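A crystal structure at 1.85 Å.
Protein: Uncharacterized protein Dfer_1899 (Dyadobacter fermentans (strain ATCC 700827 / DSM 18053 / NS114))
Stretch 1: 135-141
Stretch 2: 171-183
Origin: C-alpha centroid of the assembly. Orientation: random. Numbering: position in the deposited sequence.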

ATOM      1  N   GLY A 135      15.884  21.089   4.947  1.00 14.81           N
ATOM      2  CA  GLY A 135      14.946  20.579   3.973  1.00 15.62           C
ATOM      3  C   GLY A 135      14.645  19.104   4.088  1.00 15.20           C
ATOM      4  O   GLY A 135      13.683  18.640   3.460  1.00 15.52           O
ATOM      5  N   THR A 136      15.437  18.349   4.859  1.00 14.89           N
ATOM      6  CA  THR A 136      15.102  16.958   5.156  1.00 13.90           C
ATOM      7  C   THR A 136      13.700  16.855   5.746  1.00 12.40           C
ATOM      8  O   THR A 136      13.295  17.691   6.558  1.00 10.98           O
ATOM      9  CB  THR A 136      16.116  16.394   6.145  1.00 17.90           C
ATOM     10  OG1 THR A 136      17.431  16.487   5.573  1.00 22.70           O
ATOM     11  CG2 THR A 136      15.796  14.939   6.493  1.00 11.90           C
ATOM     12  N   ILE A 137      12.955  15.821   5.358  1.00 10.61           N
ATOM     13  CA  ILE A 137      11.632  15.578   5.939  1.00 11.10           C
ATOM     14  C   ILE A 137      11.619  14.204   6.581  1.00 11.41           C
ATOM     15  O   ILE A 137      12.002  13.215   5.946  1.00 14.91           O
ATOM     16  CB  ILE A 137      10.506  15.693   4.896  1.00 10.51           C
ATOM     17  CG1 ILE A 137      10.507  17.082   4.247  1.00 10.87           C
ATOM     18  CG2 ILE A 137       9.124  15.392   5.550  1.00 10.60           C
ATOM     19  CD1 ILE A 137       9.672  17.148   2.955  1.00 13.17           C
ATOM     20  N   LEU A 138      11.194  14.153   7.843  1.00 12.07           N
ATOM     21  CA  LEU A 138      10.937  12.907   8.553  1.00 11.08           C
ATOM     22  C   LEU A 138       9.434  12.692   8.614  1.00 14.65           C
ATOM     23  O   LEU A 138       8.682  13.647   8.816  1.00 11.44           O
ATOM     24  CB  LEU A 138      11.486  12.953   9.974  1.00 15.32           C
ATOM     25  CG  LEU A 138      12.967  13.292  10.167  1.00 18.08           C
ATOM     26  CD1 LEU A 138      13.297  13.336  11.653  1.00 23.64           C
ATOM     27  CD2 LEU A 138      13.795  12.234   9.492  1.00 20.12           C
ATOM     28  N   CYS A 139       8.998  11.439   8.454  1.00 11.09           N
ATOM     29  CA  CYS A 139       7.579  11.094   8.574  1.00  9.37           C
ATOM     30  C   CYS A 139       7.471   9.911   9.533  1.00 13.09           C
ATOM     31  O   CYS A 139       7.702   8.764   9.142  1.00 13.62           O
ATOM     32  CB  CYS A 139       6.958  10.774   7.208  1.00 10.57           C
ATOM     33  SG  CYS A 139       5.193  10.385   7.319  1.00 14.26           S
ATOM     34  N   ALA A 140       7.119  10.191  10.785  1.00 11.83           N
ATOM     35  CA  ALA A 140       6.963   9.145  11.786  1.00 11.76           C
ATOM     36  C   ALA A 140       5.594   8.491  11.654  1.00 15.70           C
ATOM     37  O   ALA A 140       4.600   9.131  11.279  1.00 10.78           O
ATOM     38  CB  ALA A 140       7.131   9.719  13.194  1.00 12.95           C
ATOM     39  N   SER A 141       5.549   7.196  11.943  1.00  9.73           N
ATOM     40  CA  SER A 141       4.277   6.475  11.895  1.00  9.71           C
ATOM     41  C   SER A 141       4.350   5.321  12.892  1.00  9.93           C
ATOM     42  O   SER A 141       5.330   5.182  13.639  1.00 11.14           O
ATOM     43  CB  SER A 141       3.994   6.002  10.459  1.00 12.49           C
ATOM     44  OG  SER A 141       2.743   5.335  10.376  1.00 14.52           O
ATOM     45  N   TYR A 171       7.695   3.278  13.137  1.00 13.12           N
ATOM     46  CA  TYR A 171       8.645   3.281  12.033  1.00  9.01           C
ATOM     47  C   TYR A 171       8.643   4.689  11.455  1.00 11.57           C
ATOM     48  O   TYR A 171       7.650   5.407  11.563  1.00 12.62           O
ATOM     49  CB  TYR A 171       8.308   2.246  10.953  1.00 10.03           C
ATOM     50  CG  TYR A 171       6.839   1.961  10.640  1.00  9.88           C
ATOM     51  CD1 TYR A 171       6.123   2.733   9.722  1.00 10.67           C
ATOM     52  CD2 TYR A 171       6.208   0.870  11.208  1.00 16.79           C
ATOM     53  CE1 TYR A 171       4.791   2.430   9.402  1.00 10.18           C
ATOM     54  CE2 TYR A 171       4.893   0.559  10.913  1.00 18.55           C
ATOM     55  CZ  TYR A 171       4.191   1.332  10.017  1.00 13.81           C
ATOM     56  OH  TYR A 171       2.893   0.966   9.736  1.00 14.12           O
ATOM     57  N   VAL A 172       9.772   5.093  10.887  1.00 10.57           N
ATOM     58  CA  VAL A 172       9.967   6.456  10.398  1.00 11.45           C
ATOM     59  C   VAL A 172      10.493   6.382   8.974  1.00 19.75           C
ATOM     60  O   VAL A 172      11.442   5.637   8.696  1.00 17.62           O
ATOM     61  CB  VAL A 172      10.955   7.241  11.289  1.00 14.83           C
ATOM     62  CG1 VAL A 172      11.084   8.683  10.818  1.00 14.57           C
ATOM     63  CG2 VAL A 172      10.514   7.191  12.741  1.00 14.92           C
ATOM     64  N   LEU A 173       9.875   7.135   8.073  1.00 13.56           N
ATOM     65  CA  LEU A 173      10.395   7.326   6.728  1.00 15.44           C
ATOM     66  C   LEU A 173      11.101   8.673   6.641  1.00 15.91           C
ATOM     67  O   LEU A 173      10.773   9.623   7.353  1.00 14.81           O
ATOM     68  CB  LEU A 173       9.264   7.263   5.703  1.00 14.92           C
ATOM     69  CG  LEU A 173       8.483   6.007   6.059  1.00 27.54           C
ATOM     70  CD1 LEU A 173       7.046   6.195   5.773  1.00 31.93           C
ATOM     71  CD2 LEU A 173       9.054   4.800   5.365  1.00 19.88           C
ATOM     72  N   ARG A 174      12.036   8.763   5.708  1.00 10.63           N
ATOM     73  CA  ARG A 174      12.892   9.929   5.575  1.00 14.58           C
ATOM     74  C   ARG A 174      13.012  10.307   4.105  1.00 15.16           C
ATOM     75  O   ARG A 174      13.183   9.438   3.245  1.00 15.18           O
ATOM     76  CB  ARG A 174      14.269   9.591   6.155  1.00 17.71           C
ATOM     77  CG  ARG A 174      15.013  10.687   6.762  1.00 27.28           C
ATOM     78  CD  ARG A 174      16.153  10.119   7.629  1.00 22.80           C
ATOM     79  NE  ARG A 174      17.023  11.202   8.043  1.00 22.69           N
ATOM     80  CZ  ARG A 174      18.032  11.644   7.306  1.00 28.97           C
ATOM     81  NH1 ARG A 174      18.300  11.066   6.134  1.00 34.33           N
ATOM     82  NH2 ARG A 174      18.778  12.651   7.739  1.00 24.86           N
ATOM     83  N   SER A 175      12.938  11.600   3.811  1.00 11.73           N
ATOM     84  CA  SER A 175      13.140  12.078   2.453  1.00 12.25           C
ATOM     85  C   SER A 175      14.168  13.194   2.456  1.00 18.05           C
ATOM     86  O   SER A 175      14.081  14.129   3.260  1.00 14.35           O
ATOM     87  CB  SER A 175      11.847  12.573   1.823  1.00 11.05           C
ATOM     88  OG  SER A 175      12.097  13.116   0.534  1.00 10.51           O
ATOM     89  N   THR A 176      15.136  13.094   1.544  1.00 15.37           N
ATOM     90  CA  THR A 176      16.101  14.159   1.322  1.00 17.27           C
ATOM     91  C   THR A 176      15.899  14.835  -0.030  1.00 22.86           C
ATOM     92  O   THR A 176      16.763  15.607  -0.470  1.00 23.03           O
ATOM     93  CB  THR A 176      17.531  13.613   1.444  1.00 15.98           C
ATOM     94  OG1 THR A 176      17.690  12.524   0.537  1.00 19.19           O
ATOM     95  CG2 THR A 176      17.797  13.105   2.860  1.00 21.96           C
ATOM     96  N   ASP A 177      14.774  14.575  -0.699  1.00 15.47           N
ATOM     97  CA  ASP A 177      14.497  15.205  -1.982  1.00 17.96           C
ATOM     98  C   ASP A 177      13.154  15.915  -1.964  1.00 19.07           C
ATOM     99  O   ASP A 177      12.462  15.976  -2.982  1.00 16.91           O
ATOM    100  CB  ASP A 177      14.577  14.197  -3.144  1.00 18.67           C
ATOM    101  CG  ASP A 177      13.642  12.994  -2.993  1.00 23.32           C
ATOM    102  OD1 ASP A 177      12.694  12.993  -2.169  1.00 15.56           O
ATOM    103  OD2 ASP A 177      13.845  12.034  -3.761  1.00 20.53           O
ATOM    104  N   GLY A 178      12.775  16.470  -0.814  1.00 16.46           N
ATOM    105  CA  GLY A 178      11.538  17.223  -0.760  1.00 17.25           C
ATOM    106  C   GLY A 178      10.275  16.388  -0.785  1.00 20.39           C
ATOM    107  O   GLY A 178       9.219  16.895  -1.160  1.00 15.94           O
ATOM    108  N   GLY A 179      10.345  15.119  -0.409  1.00 14.69           N
ATOM    109  CA  GLY A 179       9.161  14.284  -0.453  1.00 16.81           C
ATOM    110  C   GLY A 179       8.905  13.630  -1.790  1.00 17.52           C
ATOM    111  O   GLY A 179       7.851  13.012  -1.970  1.00 20.16           O
ATOM    112  N   LYS A 180       9.835  13.745  -2.737  1.00 16.39           N
ATOM    113  CA  LYS A 180       9.662  13.035  -3.998  1.00 22.71           C
ATOM    114  C   LYS A 180       9.782  11.530  -3.787  1.00 18.72           C
ATOM    115  O   LYS A 180       9.045  10.747  -4.400  1.00 18.84           O
ATOM    116  CB  LYS A 180      10.686  13.535  -5.010  1.00 21.13           C
ATOM    117  CG  LYS A 180      10.423  13.110  -6.451  1.00 33.88           C
ATOM    118  CD  LYS A 180      11.601  13.514  -7.344  1.00 47.35           C
ATOM    119  CE  LYS A 180      11.471  12.986  -8.776  1.00 62.13           C
ATOM    120  NZ  LYS A 180      10.397  13.665  -9.565  1.00 65.01           N
ATOM    121  N   SER A 181      10.701  11.110  -2.923  1.00 14.73           N
ATOM    122  CA  SER A 181      10.847   9.705  -2.587  1.00 13.07           C
ATOM    123  C   SER A 181      11.160   9.588  -1.107  1.00 13.13           C
ATOM    124  O   SER A 181      11.673  10.519  -0.484  1.00 18.41           O
ATOM    125  CB  SER A 181      11.945   9.021  -3.410  1.00 16.56           C
ATOM    126  OG  SER A 181      13.228   9.421  -2.986  1.00 19.12           O
ATOM    127  N   TRP A 182      10.864   8.413  -0.555  1.00 12.13           N
ATOM    128  CA  TRP A 182      10.997   8.164   0.876  1.00 13.44           C
ATOM    129  C   TRP A 182      11.862   6.937   1.075  1.00 16.86           C
ATOM    130  O   TRP A 182      11.647   5.910   0.423  1.00 18.86           O
ATOM    131  CB  TRP A 182       9.614   7.959   1.513  1.00 10.85           C
ATOM    132  CG  TRP A 182       8.726   9.142   1.330  1.00 12.21           C
ATOM    133  CD1 TRP A 182       7.867   9.381   0.290  1.00 14.01           C
ATOM    134  CD2 TRP A 182       8.624  10.270   2.202  1.00 13.09           C
ATOM    135  NE1 TRP A 182       7.230  10.585   0.471  1.00 10.97           N
ATOM    136  CE2 TRP A 182       7.675  11.150   1.638  1.00 12.33           C
ATOM    137  CE3 TRP A 182       9.236  10.619   3.412  1.00 15.53           C
ATOM    138  CZ2 TRP A 182       7.322  12.350   2.236  1.00 15.02           C
ATOM    139  CZ3 TRP A 182       8.876  11.821   4.007  1.00 13.48           C
ATOM    140  CH2 TRP A 182       7.935  12.665   3.418  1.00 15.89           C
ATOM    141  N   GLN A 183      12.842   7.047   1.957  1.00 11.30           N
ATOM    142  CA  GLN A 183      13.702   5.929   2.278  1.00 11.84           C
ATOM    143  C   GLN A 183      13.347   5.418   3.668  1.00 19.62           C
ATOM    144  O   GLN A 183      12.766   6.137   4.487  1.00 16.24           O
ATOM    145  CB  GLN A 183      15.173   6.340   2.194  1.00 16.85           C
ATOM    146  CG  GLN A 183      15.647   6.495   0.730  1.00 17.44           C
ATOM    147  CD  GLN A 183      15.062   7.727   0.046  1.00 22.35           C
ATOM    148  OE1 GLN A 183      15.164   8.825   0.571  1.00 23.78           O
ATOM    149  NE2 GLN A 183      14.444   7.542  -1.132  1.00 17.84           N
TER
HETATM  150  O   HOH W   1      13.580  16.455   1.723  1.00 20.79           O

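Residues 137-141 and 171-175 run as neighbouring antiparallel strands, their directions 162° apart, and the backbone settles most of its polar atoms by pairing across the gap. Ile137 and Ser175 form the first hydrogen-bonded pair: Ile137 N donates to Ser175 O at 2.9 Å, and Ser175 N returns a bond to Ile137 O at 2.8 Å. Two residues on, Cys139 N reaches Leu173 O at 2.8 Å and Leu173 N reaches Cys139 O at 2.9 Å. The last pair is less regular. Ser141 N to Tyr171 O is short, 2.8 Å, but bent to 143° at the hydrogen, while Tyr171 N to Ser141 O is 3.1 Å and straighter. Between these pairs, Leu138 with Arg174 and Ala140 with Val172 exchange no hydrogen bonds, yet their neighbours' carbonyls also receive CA-H contacts, such as Arg174 CA to Ile137 O at 3.4 Å.

Arg174 spends its own backbone groups on the other side, where its N donates to Gln183 O (3.0 Å) and its O accepts from Gln183 N (2.7 Å). Its aliphatic stem suits a place beside Leu138, whose CD2 lies 3.4 Å from Arg174 CG. Thr136 CG2 sits over one face of the guanidinium, leaving NE and NH2 to bond elsewhere in the structure. Ala140 and Val172 share this face of the sheet, with Ala140 CB 4.2 Å from Val172 CG2.

On the opposite face, Trp182 covers the strand residues: Ile137 CG2 meets the ring edge at CH2, 3.7 Å away, and Cys139 CB lies 3.9 Å from CZ3. Apolar side chains suit this contact, which asks for no polar partner.

Beyond the strand, small polar side chains organise the turn. Ser175 OG accepts from Gly179 N at 2.8 Å and from Asp177 N at 3.3 Å. Asp177 uses both carboxylate oxygens on Ser181: OD1 accepts from Ser181 N and OD2 from Ser181 OG, each at 2.8 Å. Gly178 and Gly179 have positive phi, which favours glycine; at Gly179 a CB would also be jammed against the preceding carbonyl. The bare backbone there packs against Ile137, whose CD1 is 3.9 Å from Gly178 C.

One water ties this turn to the start of the first stretch. It donates to Gly135 O and to Ser175 O, both at 2.8 Å, and accepts from Gly178 N at 2.7 Å. Ser175 O therefore serves two donors, the water and Ile137 N.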